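Local coordinates for hypothetical protein PH1109 (Pyrococcus horikoshii, PDB 2E6U) that is of unknown function but belongs to the CoA-binding domain family, has a Rossmann-type fold and carries a bound coenzyme A, at residues G49-P54 and I74-E79; Y68-D73 and V94-K99; V80-V85 and W106-T111; K88-Y93 and R114-K119. All blocks are in the same frame, centred on the assembly; numbering follows the deposited sequence.

How the contacts relate
All four contacts lie in one Rossmann-type domain but differ in depth. Contact 3 is the buried one: it pairs two strands of the parallel sheet by backbone hydrogen bonds, and the loops after its strands touch coenzyme A. Contact 1 lies partly buried at the sheet margin, where a tyrosine meets the loop before strand 80-83 through isoleucines and acidic groups. Contact 2, at the surface, joins an earlier part of that loop to helix 87-100 by a glutamine amide and a leucine. Contact 4, partly buried, packs that helix on helix 114-122 through methionine and alanine. Contacts 2 and 4 share the calcium ion and the salt bridge Glu-95 to Lys-119; Tyr-68 links contacts 1 and 2.

Contact 1. Residues G49-P54 and I74-E79; sequences GYDVYP and IPDKIE
At the margin of the parallel sheet, Tyr-53 on outermost strand 51-55 meets Ile-74, Asp-76 and Ile-78 of the loop that leads to strand 80-83. CG of Tyr-53 lies anti to its carbonyl carbon (chi1 -70°), which carries the ring out from the strand into the loop. Ile-74 CG2 sits over one ring face, 3.9 Å from the centroid of the Tyr-53 ring and 19° off its normal, a CH-pi contact. Ile-78 CD1 approaches Tyr-53 CD1 obliquely at 3.6 Å. Asp-76 comes to the hydroxyl end, near the ring plane, with its carboxylate turned 74° from the ring; the hydrogen bond from Tyr-53 OH to Asp-76 OD2 is modelled at 2.3 Å, a length too short to be trusted in detail. Asp-51 OD2 is 3.7 Å from Asp-76 OD2, and both oxygens form salt bridges with Lys-24, which would offset their like charge; Asp-51 OD1 also pairs with Arg-65. Ile-74 and Ile-78 both rest on Ala-26, so the loop passes over strand 24-28, which lies between strands 51-55 and 80-83, consistent with the 2-1-3 order of a Rossmann-type sheet.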
# COMPACT_ATOMS: atom_id res chain seq x y z
N GLY A 49 8.06 -2.11 12.44
CA GLY A 49 9.20 -2.62 11.67
C GLY A 49 9.11 -2.53 10.15
O GLY A 49 9.92 -3.15 9.43
N TYR A 50 8.14 -1.78 9.65
CA TYR A 50 8.04 -1.55 8.21
C TYR A 50 8.98 -0.43 7.78
O TYR A 50 9.15 0.54 8.51
CB TYR A 50 6.58 -1.23 7.80
CG TYR A 50 5.70 -2.44 7.92
CD1 TYR A 50 5.49 -3.27 6.83
CD2 TYR A 50 5.13 -2.78 9.15
CE1 TYR A 50 4.69 -4.45 6.94
CE2 TYR A 50 4.33 -3.95 9.29
CZ TYR A 50 4.13 -4.76 8.18
OH TYR A 50 3.37 -5.89 8.35
N ASP A 51 9.56 -0.54 6.58
CA ASP A 51 10.39 0.54 6.05
C ASP A 51 9.49 1.34 5.10
O ASP A 51 9.27 0.92 3.95
CB ASP A 51 11.56 -0.05 5.29
CG ASP A 51 12.66 0.98 4.99
OD1 ASP A 51 12.57 2.17 5.38
OD2 ASP A 51 13.62 0.56 4.32
N VAL A 52 8.97 2.46 5.58
CA VAL A 52 7.84 3.13 4.88
C VAL A 52 8.33 4.39 4.20
O VAL A 52 8.70 5.35 4.88
CB VAL A 52 6.66 3.48 5.82
CG1 VAL A 52 5.50 4.09 4.97
CG2 VAL A 52 6.15 2.23 6.56
N TYR A 53 8.37 4.37 2.87
CA TYR A 53 8.77 5.52 2.08
C TYR A 53 7.52 6.29 1.69
O TYR A 53 6.73 5.79 0.89
CB TYR A 53 9.43 5.03 0.80
CG TYR A 53 10.78 4.39 1.05
CD1 TYR A 53 10.88 3.04 1.37
CD2 TYR A 53 11.95 5.13 0.89
CE1 TYR A 53 12.15 2.45 1.59
CE2 TYR A 53 13.20 4.56 1.11
CZ TYR A 53 13.29 3.23 1.45
OH TYR A 53 14.55 2.66 1.63
N PRO A 54 7.34 7.51 2.24
CA PRO A 54 6.17 8.28 1.85
C PRO A 54 6.27 8.78 0.39
O PRO A 54 7.36 9.17 -0.06
CB PRO A 54 6.14 9.43 2.87
CG PRO A 54 7.60 9.63 3.27
CD PRO A 54 8.22 8.22 3.20
N ILE A 74 12.19 6.42 -5.65
CA ILE A 74 12.71 5.83 -4.42
C ILE A 74 13.97 5.02 -4.71
O ILE A 74 13.92 4.13 -5.54
CB ILE A 74 11.64 4.91 -3.77
CG1 ILE A 74 10.43 5.76 -3.32
CG2 ILE A 74 12.21 4.11 -2.59
CD1 ILE A 74 9.19 4.93 -2.94
N PRO A 75 15.10 5.32 -4.01
CA PRO A 75 16.38 4.64 -4.18
C PRO A 75 16.53 3.41 -3.26
O PRO A 75 17.46 3.32 -2.41
CB PRO A 75 17.38 5.73 -3.78
CG PRO A 75 16.68 6.40 -2.63
CD PRO A 75 15.19 6.35 -2.95
N ASP A 76 15.61 2.47 -3.44
CA ASP A 76 15.58 1.24 -2.66
C ASP A 76 14.59 0.36 -3.39
O ASP A 76 13.74 0.86 -4.15
CB ASP A 76 15.08 1.50 -1.23
CG ASP A 76 15.41 0.35 -0.23
OD1 ASP A 76 16.03 -0.68 -0.62
OD2 ASP A 76 15.06 0.47 0.96
N LYS A 77 14.66 -0.94 -3.14
CA LYS A 77 13.58 -1.80 -3.63
C LYS A 77 12.30 -1.46 -2.88
O LYS A 77 12.32 -1.03 -1.73
CB LYS A 77 13.91 -3.28 -3.49
CG LYS A 77 14.21 -3.72 -2.09
CD LYS A 77 14.34 -5.25 -2.06
CE LYS A 77 15.38 -5.67 -1.04
NZ LYS A 77 15.63 -7.16 -1.12
N ILE A 78 11.18 -1.64 -3.57
CA ILE A 78 9.87 -1.45 -2.98
C ILE A 78 9.12 -2.74 -3.26
O ILE A 78 9.17 -3.24 -4.39
CB ILE A 78 9.16 -0.23 -3.63
CG1 ILE A 78 9.73 1.08 -3.07
CG2 ILE A 78 7.63 -0.27 -3.39
CD1 ILE A 78 9.57 1.26 -1.52
N GLU A 79 8.45 -3.25 -2.24
CA GLU A 79 7.71 -4.52 -2.34
C GLU A 79 6.20 -4.33 -2.41
O GLU A 79 5.51 -5.07 -3.13
CB GLU A 79 8.09 -5.40 -1.15
CG GLU A 79 9.56 -5.86 -1.27
CD GLU A 79 10.20 -6.29 0.04
OE1 GLU A 79 9.71 -5.92 1.12
OE2 GLU A 79 11.23 -7.00 -0.02

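Contact 2. Residues Y68-D73 and V94-K99; sequences YPSVLD and VEQAIK. With CA (calcium ion), chain B.
Gln-96 reaches out from helix 87-100 and meets the loop at Val-71, with its amide carrying the polar part of the contact. Its chain runs extended beyond CG (chi2 177°), which is what lets the amide span the gap to the loop backbone. OE1 accepts the hydrogen bond from Val-71 N at 2.7 Å with a nearly straight N-H...O angle of 160°, although the donor is tilted 27° from the carbonyl plane of Gln-96. The same oxygen lies 3.4 Å from Ser-70 CB. At the other end of the amide, NE2 of Gln-96 donates to water 1 at 3.1 Å, and that water donates in turn to Pro-69 O, so direct and water-mediated bonds together fix the rotation of the amide.

Leu-72 slants across the glutamine stem: its CD1 is 4.2 Å from Gln-96 CG, while CD2 lies 3.7 Å from the backbone O of Gln-96 and also touches Lys-99 CB. Within the loop, Ser-70 OG bonds Asp-73 OD1 at 2.6 Å, meeting that oxygen from above the carboxylate plane, which ties the turn together beside the amide.

Glu-95, one residue before Gln-96, leads elsewhere: its OE2 binds the calcium ion at 2.1 Å, an ion also held by Glu-92, while OE1 forms a salt bridge with Lys-119. Beneath the loop, Val-71 packs on Ala-26 and Val-28 of strand 24-28, and Val-94 of the helix rests on helix 114-122, so helix 87-100 has the loop on one flank and helix 114-122 on the other.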
# COMPACT_ATOMS: atom_id res chain seq x y z
N TYR A 68 8.92 11.19 -1.48
CA TYR A 68 9.31 11.12 -2.89
C TYR A 68 8.14 11.48 -3.79
O TYR A 68 7.00 11.26 -3.43
CB TYR A 68 9.82 9.70 -3.21
CG TYR A 68 11.13 9.40 -2.51
CD1 TYR A 68 12.34 9.61 -3.17
CD2 TYR A 68 11.16 8.91 -1.19
CE1 TYR A 68 13.55 9.35 -2.54
CE2 TYR A 68 12.39 8.65 -0.55
CZ TYR A 68 13.57 8.87 -1.25
OH TYR A 68 14.78 8.62 -0.62
N PRO A 69 8.43 12.06 -4.96
CA PRO A 69 7.32 12.47 -5.84
C PRO A 69 6.74 11.35 -6.71
O PRO A 69 5.76 11.58 -7.40
CB PRO A 69 7.97 13.55 -6.72
CG PRO A 69 9.40 13.13 -6.81
CD PRO A 69 9.75 12.48 -5.49
N SER A 70 7.35 10.17 -6.69
CA SER A 70 6.82 9.00 -7.43
C SER A 70 7.45 7.77 -6.81
O SER A 70 8.48 7.85 -6.12
CB SER A 70 7.16 9.07 -8.92
OG SER A 70 8.42 8.47 -9.20
N VAL A 71 6.84 6.61 -7.05
CA VAL A 71 7.41 5.35 -6.56
C VAL A 71 8.77 5.09 -7.25
O VAL A 71 9.65 4.46 -6.67
CB VAL A 71 6.43 4.17 -6.80
CG1 VAL A 71 7.07 2.82 -6.43
CG2 VAL A 71 5.14 4.39 -6.01
N LEU A 72 8.92 5.57 -8.48
CA LEU A 72 10.12 5.29 -9.26
C LEU A 72 11.32 6.13 -8.79
O LEU A 72 12.47 5.79 -9.08
CB LEU A 72 9.84 5.48 -10.75
CG LEU A 72 8.88 4.44 -11.33
CD1 LEU A 72 8.35 4.88 -12.71
CD2 LEU A 72 9.54 3.07 -11.37
N ASP A 73 11.05 7.19 -8.04
CA ASP A 73 12.15 8.02 -7.49
C ASP A 73 12.79 7.47 -6.22
O ASP A 73 13.85 7.97 -5.75
CB ASP A 73 11.65 9.46 -7.27
CG ASP A 73 11.45 10.19 -8.59
OD1 ASP A 73 10.30 10.30 -9.03
OD2 ASP A 73 12.47 10.57 -9.22
N VAL A 94 -0.15 2.37 -9.99
CA VAL A 94 0.01 0.96 -10.36
C VAL A 94 1.03 0.78 -11.49
O VAL A 94 1.85 -0.13 -11.48
CB VAL A 94 -1.37 0.31 -10.70
CG1 VAL A 94 -1.18 -0.99 -11.47
CG2 VAL A 94 -2.13 0.06 -9.43
N GLU A 95 0.97 1.66 -12.49
CA GLU A 95 1.96 1.63 -13.57
C GLU A 95 3.38 1.84 -13.03
O GLU A 95 4.32 1.18 -13.49
CB GLU A 95 1.62 2.68 -14.62
CG GLU A 95 0.42 2.25 -15.46
CD GLU A 95 0.04 3.25 -16.51
OE1 GLU A 95 -0.73 2.88 -17.43
OE2 GLU A 95 0.49 4.41 -16.42
N GLN A 96 3.52 2.77 -12.09
CA GLN A 96 4.83 2.96 -11.43
C GLN A 96 5.24 1.71 -10.65
O GLN A 96 6.41 1.30 -10.71
CB GLN A 96 4.79 4.16 -10.48
CG GLN A 96 4.54 5.52 -11.14
CD GLN A 96 4.45 6.64 -10.12
OE1 GLN A 96 4.88 6.50 -8.95
NE2 GLN A 96 3.86 7.76 -10.53
N ALA A 97 4.30 1.11 -9.93
CA ALA A 97 4.55 -0.12 -9.15
C ALA A 97 5.08 -1.24 -10.05
O ALA A 97 6.05 -1.91 -9.71
CB ALA A 97 3.27 -0.59 -8.44
N ILE A 98 4.44 -1.43 -11.20
CA ILE A 98 4.89 -2.43 -12.18
C ILE A 98 6.32 -2.16 -12.66
O ILE A 98 7.18 -3.06 -12.68
CB ILE A 98 3.90 -2.51 -13.38
CG1 ILE A 98 2.52 -2.99 -12.87
CG2 ILE A 98 4.44 -3.46 -14.48
CD1 ILE A 98 1.38 -2.69 -13.80
N LYS A 99 6.58 -0.91 -13.05
CA LYS A 99 7.89 -0.53 -13.55
C LYS A 99 8.98 -0.68 -12.48
O LYS A 99 10.12 -0.98 -12.81
CB LYS A 99 7.86 0.89 -14.09
CG LYS A 99 7.14 1.01 -15.43
CD LYS A 99 7.25 2.40 -16.01
CE LYS A 99 6.59 2.46 -17.38
NZ LYS A 99 6.84 3.80 -17.99
CA CA B . 1.21 6.22 -17.29
O HOH W 1 3.75 10.43 -8.95
O HOH W 2 3.52 6.08 -16.04

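Contact 3. Residues V80-V85 and W106-T111; sequences VVDLFV and WFQYNT. With COA (coenzyme A), chain F.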
# COMPACT_ATOMS: atom_id res chain seq x y z
N VAL A 80 5.70 -3.36 -1.65
CA VAL A 80 4.26 -3.08 -1.58
C VAL A 80 4.03 -1.61 -1.90
O VAL A 80 4.69 -0.73 -1.32
CB VAL A 80 3.70 -3.33 -0.18
CG1 VAL A 80 2.18 -3.03 -0.12
CG2 VAL A 80 4.01 -4.77 0.29
N VAL A 81 3.08 -1.35 -2.80
CA VAL A 81 2.57 0.02 -3.00
C VAL A 81 1.24 0.12 -2.27
O VAL A 81 0.27 -0.54 -2.65
CB VAL A 81 2.50 0.39 -4.49
CG1 VAL A 81 1.95 1.82 -4.66
CG2 VAL A 81 3.90 0.33 -5.12
N ASP A 82 1.21 0.92 -1.19
CA ASP A 82 0.09 1.02 -0.25
C ASP A 82 -0.60 2.34 -0.62
O ASP A 82 -0.02 3.42 -0.47
CB ASP A 82 0.59 1.02 1.20
CG ASP A 82 -0.52 0.94 2.23
OD1 ASP A 82 -1.65 0.47 1.91
OD2 ASP A 82 -0.27 1.33 3.39
N LEU A 83 -1.82 2.23 -1.16
CA LEU A 83 -2.50 3.38 -1.79
C LEU A 83 -3.48 4.12 -0.88
O LEU A 83 -4.42 3.51 -0.35
CB LEU A 83 -3.25 2.86 -3.00
CG LEU A 83 -2.73 2.69 -4.42
CD1 LEU A 83 -1.42 3.35 -4.86
CD2 LEU A 83 -3.01 1.32 -5.01
N PHE A 84 -3.25 5.43 -0.69
CA PHE A 84 -4.15 6.30 0.07
C PHE A 84 -4.51 7.50 -0.84
O PHE A 84 -4.48 8.66 -0.41
CB PHE A 84 -3.51 6.83 1.34
CG PHE A 84 -3.37 5.81 2.45
CD1 PHE A 84 -4.32 5.76 3.48
CD2 PHE A 84 -2.28 4.95 2.50
CE1 PHE A 84 -4.20 4.83 4.53
CE2 PHE A 84 -2.13 4.03 3.54
CZ PHE A 84 -3.10 3.97 4.56
N VAL A 85 -4.82 7.21 -2.10
CA VAL A 85 -5.25 8.23 -3.02
C VAL A 85 -6.54 7.80 -3.70
O VAL A 85 -6.86 6.61 -3.71
CB VAL A 85 -4.18 8.54 -4.08
CG1 VAL A 85 -2.98 9.24 -3.42
CG2 VAL A 85 -3.73 7.29 -4.80
N TRP A 106 -1.67 -2.58 -2.83
CA TRP A 106 -2.62 -2.66 -1.73
C TRP A 106 -3.58 -1.46 -1.78
O TRP A 106 -3.19 -0.33 -1.46
CB TRP A 106 -1.89 -2.71 -0.37
CG TRP A 106 -2.74 -3.00 0.85
CD1 TRP A 106 -3.82 -2.27 1.28
CD2 TRP A 106 -2.59 -4.08 1.80
NE1 TRP A 106 -4.34 -2.83 2.42
CE2 TRP A 106 -3.62 -3.94 2.75
CE3 TRP A 106 -1.67 -5.15 1.94
CZ2 TRP A 106 -3.77 -4.82 3.84
CZ3 TRP A 106 -1.82 -6.03 3.01
CH2 TRP A 106 -2.86 -5.85 3.96
N PHE A 107 -4.84 -1.73 -2.17
CA PHE A 107 -5.90 -0.70 -2.18
C PHE A 107 -6.52 -0.53 -0.79
O PHE A 107 -7.27 -1.43 -0.30
CB PHE A 107 -7.00 -1.08 -3.20
CG PHE A 107 -6.55 -1.06 -4.63
CD1 PHE A 107 -6.59 0.12 -5.36
CD2 PHE A 107 -6.13 -2.23 -5.26
CE1 PHE A 107 -6.19 0.15 -6.70
CE2 PHE A 107 -5.74 -2.23 -6.60
CZ PHE A 107 -5.77 -1.04 -7.34
N GLN A 108 -6.25 0.60 -0.14
CA GLN A 108 -6.87 0.93 1.16
C GLN A 108 -8.36 1.27 0.92
O GLN A 108 -8.78 1.30 -0.23
CB GLN A 108 -6.18 2.12 1.82
CG GLN A 108 -4.72 1.83 2.26
CD GLN A 108 -4.62 1.14 3.63
OE1 GLN A 108 -5.41 1.41 4.59
NE2 GLN A 108 -3.60 0.33 3.77
N TYR A 109 -9.13 1.52 1.99
CA TYR A 109 -10.58 1.76 1.81
C TYR A 109 -10.78 2.98 0.94
O TYR A 109 -10.09 3.99 1.10
CB TYR A 109 -11.33 2.01 3.12
CG TYR A 109 -11.09 1.05 4.25
CD1 TYR A 109 -11.00 -0.32 4.04
CD2 TYR A 109 -11.01 1.52 5.56
CE1 TYR A 109 -10.80 -1.20 5.11
CE2 TYR A 109 -10.80 0.65 6.64
CZ TYR A 109 -10.70 -0.70 6.40
OH TYR A 109 -10.52 -1.55 7.47
N ASN A 110 -11.74 2.88 0.01
CA ASN A 110 -12.15 4.00 -0.84
C ASN A 110 -11.17 4.35 -1.97
O ASN A 110 -11.31 5.40 -2.59
CB ASN A 110 -12.50 5.23 0.02
CG ASN A 110 -13.64 4.93 1.03
OD1 ASN A 110 -14.55 4.15 0.75
ND2 ASN A 110 -13.56 5.54 2.21
N THR A 111 -10.21 3.47 -2.24
CA THR A 111 -9.21 3.71 -3.28
C THR A 111 -9.29 2.76 -4.48
O THR A 111 -8.60 2.95 -5.50
CB THR A 111 -7.76 3.61 -2.71
OG1 THR A 111 -7.42 2.23 -2.50
CG2 THR A 111 -7.65 4.42 -1.42
N1A COA F . 0.03 11.68 -5.39
C2A COA F . 0.25 11.37 -3.99
N3A COA F . -0.67 12.00 -3.05
C4A COA F . -1.68 12.76 -3.53
C5A COA F . -1.89 12.97 -4.89
C6A COA F . -1.00 12.42 -5.83
N6A COA F . -1.10 12.61 -7.19
N7A COA F . -2.98 13.77 -4.99
C8A COA F . -3.45 14.03 -3.76
N9A COA F . -2.65 13.39 -2.87
C1B COA F . -2.75 13.43 -1.41
C2B COA F . -2.98 14.88 -0.92
O2B COA F . -1.77 15.63 -0.79
C3B COA F . -3.76 14.68 0.38
O3B COA F . -2.99 14.91 1.56
P3B COA F . -2.94 16.36 2.23
O7A COA F . -2.62 17.31 1.08
O8A COA F . -4.32 16.56 2.81
O9A COA F . -1.87 16.28 3.31
C4B COA F . -4.20 13.22 0.32
O4B COA F . -3.91 12.78 -0.98
C5B COA F . -5.70 13.00 0.51
O5B COA F . -6.39 13.96 -0.30
P1A COA F . -7.86 13.60 -0.82
O1A COA F . -7.74 12.38 -1.70
O2A COA F . -8.35 14.92 -1.40
O3A COA F . -8.58 13.28 0.56
P2A COA F . -10.07 12.75 0.84
O4A COA F . -10.84 12.92 -0.43
O5A COA F . -10.45 13.36 2.17
O6A COA F . -9.83 11.20 1.12
CBP COA F . -8.73 9.15 0.59
CCP COA F . -9.60 10.28 0.04
CDP COA F . -7.35 9.66 1.00
CEP COA F . -8.53 8.13 -0.55
CAP COA F . -9.38 8.54 1.84
OAP COA F . -10.68 7.94 1.55
C9P COA F . -8.36 7.53 2.37
O9P COA F . -7.88 7.95 3.63
N8P COA F . -8.81 6.16 2.33
C7P COA F . -8.14 5.11 3.07
C6P COA F . -8.94 4.97 4.35
C5P COA F . -8.68 3.74 5.22
O5P COA F . -7.96 2.69 4.60
N4P COA F . -8.15 4.04 6.51
C3P COA F . -7.67 2.95 7.33
C2P COA F . -8.12 3.13 8.76
S1P COA F . -7.91 1.55 9.61
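Asp-82 pairs with Trp-106, and Leu-83 with Phe-107, in a parallel bridge between strands 80-83 and 104-107. Trp-106 N donates to Val-81 O at 2.8 Å and Leu-83 N to Trp-106 O at 2.9 Å. The indole of Trp-106 leads away from its partner strand and is fixed by a hydrogen bond from NE1 to Arg-131 O; Asp-82, on the same sheet face, lies under helix 37-47 and Met-133.

On the other face Leu-83 and Phe-107 run alongside each other. The leucine has an unusual second torsion (chi2 -14°), and its CD2 stands over the Phe-107 ring, 4.1 Å from the centroid of that ring.

Beyond the strands Gln-108 is the key side chain. It bends at chi2 (-84°), folding its amide back over Phe-84, so that amide and ring planes lie only 14° apart and CG sits 3.6 Å from the Phe-84 ring centroid. A type II turn from Gln-108 to Thr-111 follows: Thr-111 OG1 donates to Gln-108 O at 2.8 Å, and Thr-111 N reaches that oxygen from the same face of its plane. Thr-111 CG2 also packs 3.3 Å from Val-85 O, a buried carbonyl for which the model contains no partner.

Coenzyme A meets this turn: Tyr-109 N donates to O5P of coenzyme A at 3.1 Å, and Val-85 CG1 is 3.6 Å from its N3A. Binding coenzyme A at the carboxyl ends of parallel strands, joined by the beta-alpha-beta unit through helix 87-100, is characteristic of Rossmann-type folds.

Contact 4. Residues K88-Y93 and R114-K119; sequences KLTMEY and REASKK. With CA (calcium ion), chain B; COA (coenzyme A), chain F.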
# COMPACT_ATOMS: atom_id res chain seq x y z
N LYS A 88 -9.07 7.20 -9.26
CA LYS A 88 -8.51 7.50 -10.58
C LYS A 88 -7.00 7.74 -10.55
O LYS A 88 -6.29 7.45 -11.53
CB LYS A 88 -9.26 8.64 -11.26
CG LYS A 88 -10.67 8.20 -11.71
CD LYS A 88 -11.50 9.37 -12.23
CE LYS A 88 -12.96 8.90 -12.46
NZ LYS A 88 -13.72 9.96 -13.20
N LEU A 89 -6.50 8.23 -9.42
CA LEU A 89 -5.04 8.42 -9.25
C LEU A 89 -4.27 7.11 -9.14
O LEU A 89 -3.06 7.05 -9.43
CB LEU A 89 -4.77 9.22 -7.97
CG LEU A 89 -4.83 10.74 -8.17
CD1 LEU A 89 -4.67 11.46 -6.83
CD2 LEU A 89 -3.72 11.17 -9.14
N THR A 90 -4.97 6.03 -8.75
CA THR A 90 -4.29 4.76 -8.56
C THR A 90 -3.77 4.15 -9.86
O THR A 90 -2.83 3.38 -9.82
CB THR A 90 -5.13 3.71 -7.78
OG1 THR A 90 -6.22 3.28 -8.61
CG2 THR A 90 -5.65 4.27 -6.45
N MET A 91 -4.36 4.48 -11.02
CA MET A 91 -3.85 3.91 -12.28
C MET A 91 -2.39 4.26 -12.53
O MET A 91 -1.59 3.39 -12.83
CB MET A 91 -4.69 4.31 -13.50
CG MET A 91 -4.11 3.74 -14.81
SD MET A 91 -4.05 1.92 -14.84
CE MET A 91 -5.64 1.64 -15.61
N GLU A 92 -2.03 5.53 -12.38
CA GLU A 92 -0.63 5.90 -12.60
C GLU A 92 0.27 5.24 -11.58
O GLU A 92 1.39 4.83 -11.91
CB GLU A 92 -0.45 7.41 -12.58
CG GLU A 92 -0.91 8.05 -13.87
CD GLU A 92 -0.12 7.56 -15.08
OE1 GLU A 92 1.11 7.33 -14.96
OE2 GLU A 92 -0.74 7.41 -16.15
N TYR A 93 -0.19 5.12 -10.34
CA TYR A 93 0.66 4.55 -9.29
C TYR A 93 0.87 3.05 -9.45
O TYR A 93 1.93 2.51 -9.13
CB TYR A 93 0.19 4.94 -7.90
CG TYR A 93 0.59 6.36 -7.58
CD1 TYR A 93 1.94 6.68 -7.37
CD2 TYR A 93 -0.34 7.39 -7.56
CE1 TYR A 93 2.35 8.00 -7.10
CE2 TYR A 93 0.06 8.74 -7.29
CZ TYR A 93 1.42 9.01 -7.05
OH TYR A 93 1.84 10.31 -6.78
N ARG A 114 -10.94 -0.58 -10.69
CA ARG A 114 -10.93 -1.84 -11.46
C ARG A 114 -9.89 -1.90 -12.57
O ARG A 114 -9.27 -2.94 -12.77
CB ARG A 114 -12.30 -2.12 -12.09
CG ARG A 114 -13.42 -2.30 -11.11
CD ARG A 114 -14.74 -2.53 -11.89
NE ARG A 114 -14.91 -1.49 -12.89
CZ ARG A 114 -15.85 -0.55 -12.87
NH1 ARG A 114 -16.78 -0.52 -11.91
NH2 ARG A 114 -15.89 0.34 -13.85
N GLU A 115 -9.69 -0.80 -13.29
CA GLU A 115 -8.72 -0.78 -14.38
C GLU A 115 -7.28 -0.91 -13.86
O GLU A 115 -6.45 -1.64 -14.42
CB GLU A 115 -8.88 0.47 -15.27
CG GLU A 115 -10.03 0.40 -16.30
CD GLU A 115 -9.88 -0.74 -17.32
OE1 GLU A 115 -10.79 -1.60 -17.39
OE2 GLU A 115 -8.86 -0.78 -18.06
N ALA A 116 -6.99 -0.19 -12.78
CA ALA A 116 -5.68 -0.30 -12.10
C ALA A 116 -5.43 -1.72 -11.61
O ALA A 116 -4.36 -2.28 -11.81
CB ALA A 116 -5.61 0.70 -10.94
N SER A 117 -6.43 -2.32 -10.96
CA SER A 117 -6.32 -3.69 -10.49
C SER A 117 -6.10 -4.64 -11.68
O SER A 117 -5.28 -5.54 -11.59
CB SER A 117 -7.55 -4.08 -9.67
OG SER A 117 -7.39 -5.35 -9.06
N LYS A 118 -6.78 -4.39 -12.79
CA LYS A 118 -6.56 -5.16 -14.03
C LYS A 118 -5.09 -5.15 -14.48
O LYS A 118 -4.51 -6.21 -14.70
CB LYS A 118 -7.46 -4.66 -15.17
CG LYS A 118 -7.39 -5.51 -16.45
CD LYS A 118 -7.77 -6.96 -16.17
CE LYS A 118 -7.64 -7.84 -17.42
NZ LYS A 118 -7.49 -9.30 -17.06
N LYS A 119 -4.52 -3.95 -14.62
CA LYS A 119 -3.10 -3.81 -14.99
C LYS A 119 -2.18 -4.56 -14.04
O LYS A 119 -1.26 -5.23 -14.50
CB LYS A 119 -2.68 -2.34 -15.08
CG LYS A 119 -2.99 -1.69 -16.41
CD LYS A 119 -2.03 -0.54 -16.74
CE LYS A 119 -1.66 -0.57 -18.23
NZ LYS A 119 -1.02 0.69 -18.75
CA CA B . 1.21 6.22 -17.29
N1A COA F . 0.03 11.68 -5.39
C2A COA F . 0.25 11.37 -3.99
N3A COA F . -0.67 12.00 -3.05
C4A COA F . -1.68 12.76 -3.53
C5A COA F . -1.89 12.97 -4.89
C6A COA F . -1.00 12.42 -5.83
N6A COA F . -1.10 12.61 -7.19
N7A COA F . -2.98 13.77 -4.99
C8A COA F . -3.45 14.03 -3.76
N9A COA F . -2.65 13.39 -2.87
C1B COA F . -2.75 13.43 -1.41
C2B COA F . -2.98 14.88 -0.92
O2B COA F . -1.77 15.63 -0.79
C3B COA F . -3.76 14.68 0.38
O3B COA F . -2.99 14.91 1.56
P3B COA F . -2.94 16.36 2.23
O7A COA F . -2.62 17.31 1.08
O8A COA F . -4.32 16.56 2.81
O9A COA F . -1.87 16.28 3.31
C4B COA F . -4.20 13.22 0.32
O4B COA F . -3.91 12.78 -0.98
C5B COA F . -5.70 13.00 0.51
O5B COA F . -6.39 13.96 -0.30
P1A COA F . -7.86 13.60 -0.82
O1A COA F . -7.74 12.38 -1.70
O2A COA F . -8.35 14.92 -1.40
O3A COA F . -8.58 13.28 0.56
P2A COA F . -10.07 12.75 0.84
O4A COA F . -10.84 12.92 -0.43
O5A COA F . -10.45 13.36 2.17
O6A COA F . -9.83 11.20 1.12
CBP COA F . -8.73 9.15 0.59
CCP COA F . -9.60 10.28 0.04
CDP COA F . -7.35 9.66 1.00
CEP COA F . -8.53 8.13 -0.55
CAP COA F . -9.38 8.54 1.84
OAP COA F . -10.68 7.94 1.55
C9P COA F . -8.36 7.53 2.37
O9P COA F . -7.88 7.95 3.63
N8P COA F . -8.81 6.16 2.33
C7P COA F . -8.14 5.11 3.07
C6P COA F . -8.94 4.97 4.35
C5P COA F . -8.68 3.74 5.22
O5P COA F . -7.96 2.69 4.60
N4P COA F . -8.15 4.04 6.51
C3P COA F . -7.67 2.95 7.33
C2P COA F . -8.12 3.13 8.76
S1P COA F . -7.91 1.55 9.61
O HOH W 2 3.52 6.08 -16.04
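Met-91 and Thr-90 of helix 87-100 pack on Glu-115, Ala-116 and Lys-119 of helix 114-122, a contact between two nearly parallel helices on one side of the sheet. The short axes approach to 8.3 Å and cross at 18°. The small side chain of Ala-116 is consistent with this closeness; its CA is 4.6 Å from Met-91 CA.

Met-91 makes the largest single contribution to the buried surface. CG leaves anti to the backbone N (chi1 178°), then the chain bends at chi2 (61°) and again at chi3, turning its end back to the neighbouring helix. CE thereby lies 3.5 Å from Glu-115 CB, with the two side chains alongside each other, while SD meets the stem of Lys-119 about at a right angle, 3.7 Å from Lys-119 CD. Deeper in, Thr-90 OG1 is 3.5 Å from Ala-116 CB; that hydroxyl is bonded to Pro-87 O of its own helix, and both Thr-90 and Ala-116 rest on Phe-107 of strand 104-107.

Several polar groups beside the contact have partners elsewhere. Glu-92 binds the calcium ion through both carboxylate oxygens, with OE1 at 2.6 Å, and Tyr-93 OH donates to N1A of coenzyme A at 2.7 Å. Lys-119 NZ forms a salt bridge with Glu-95, leaving its aliphatic stem against the sulfur. The inter-helix contact therefore depends on shape and van der Waals packing, with charge confined to its periphery.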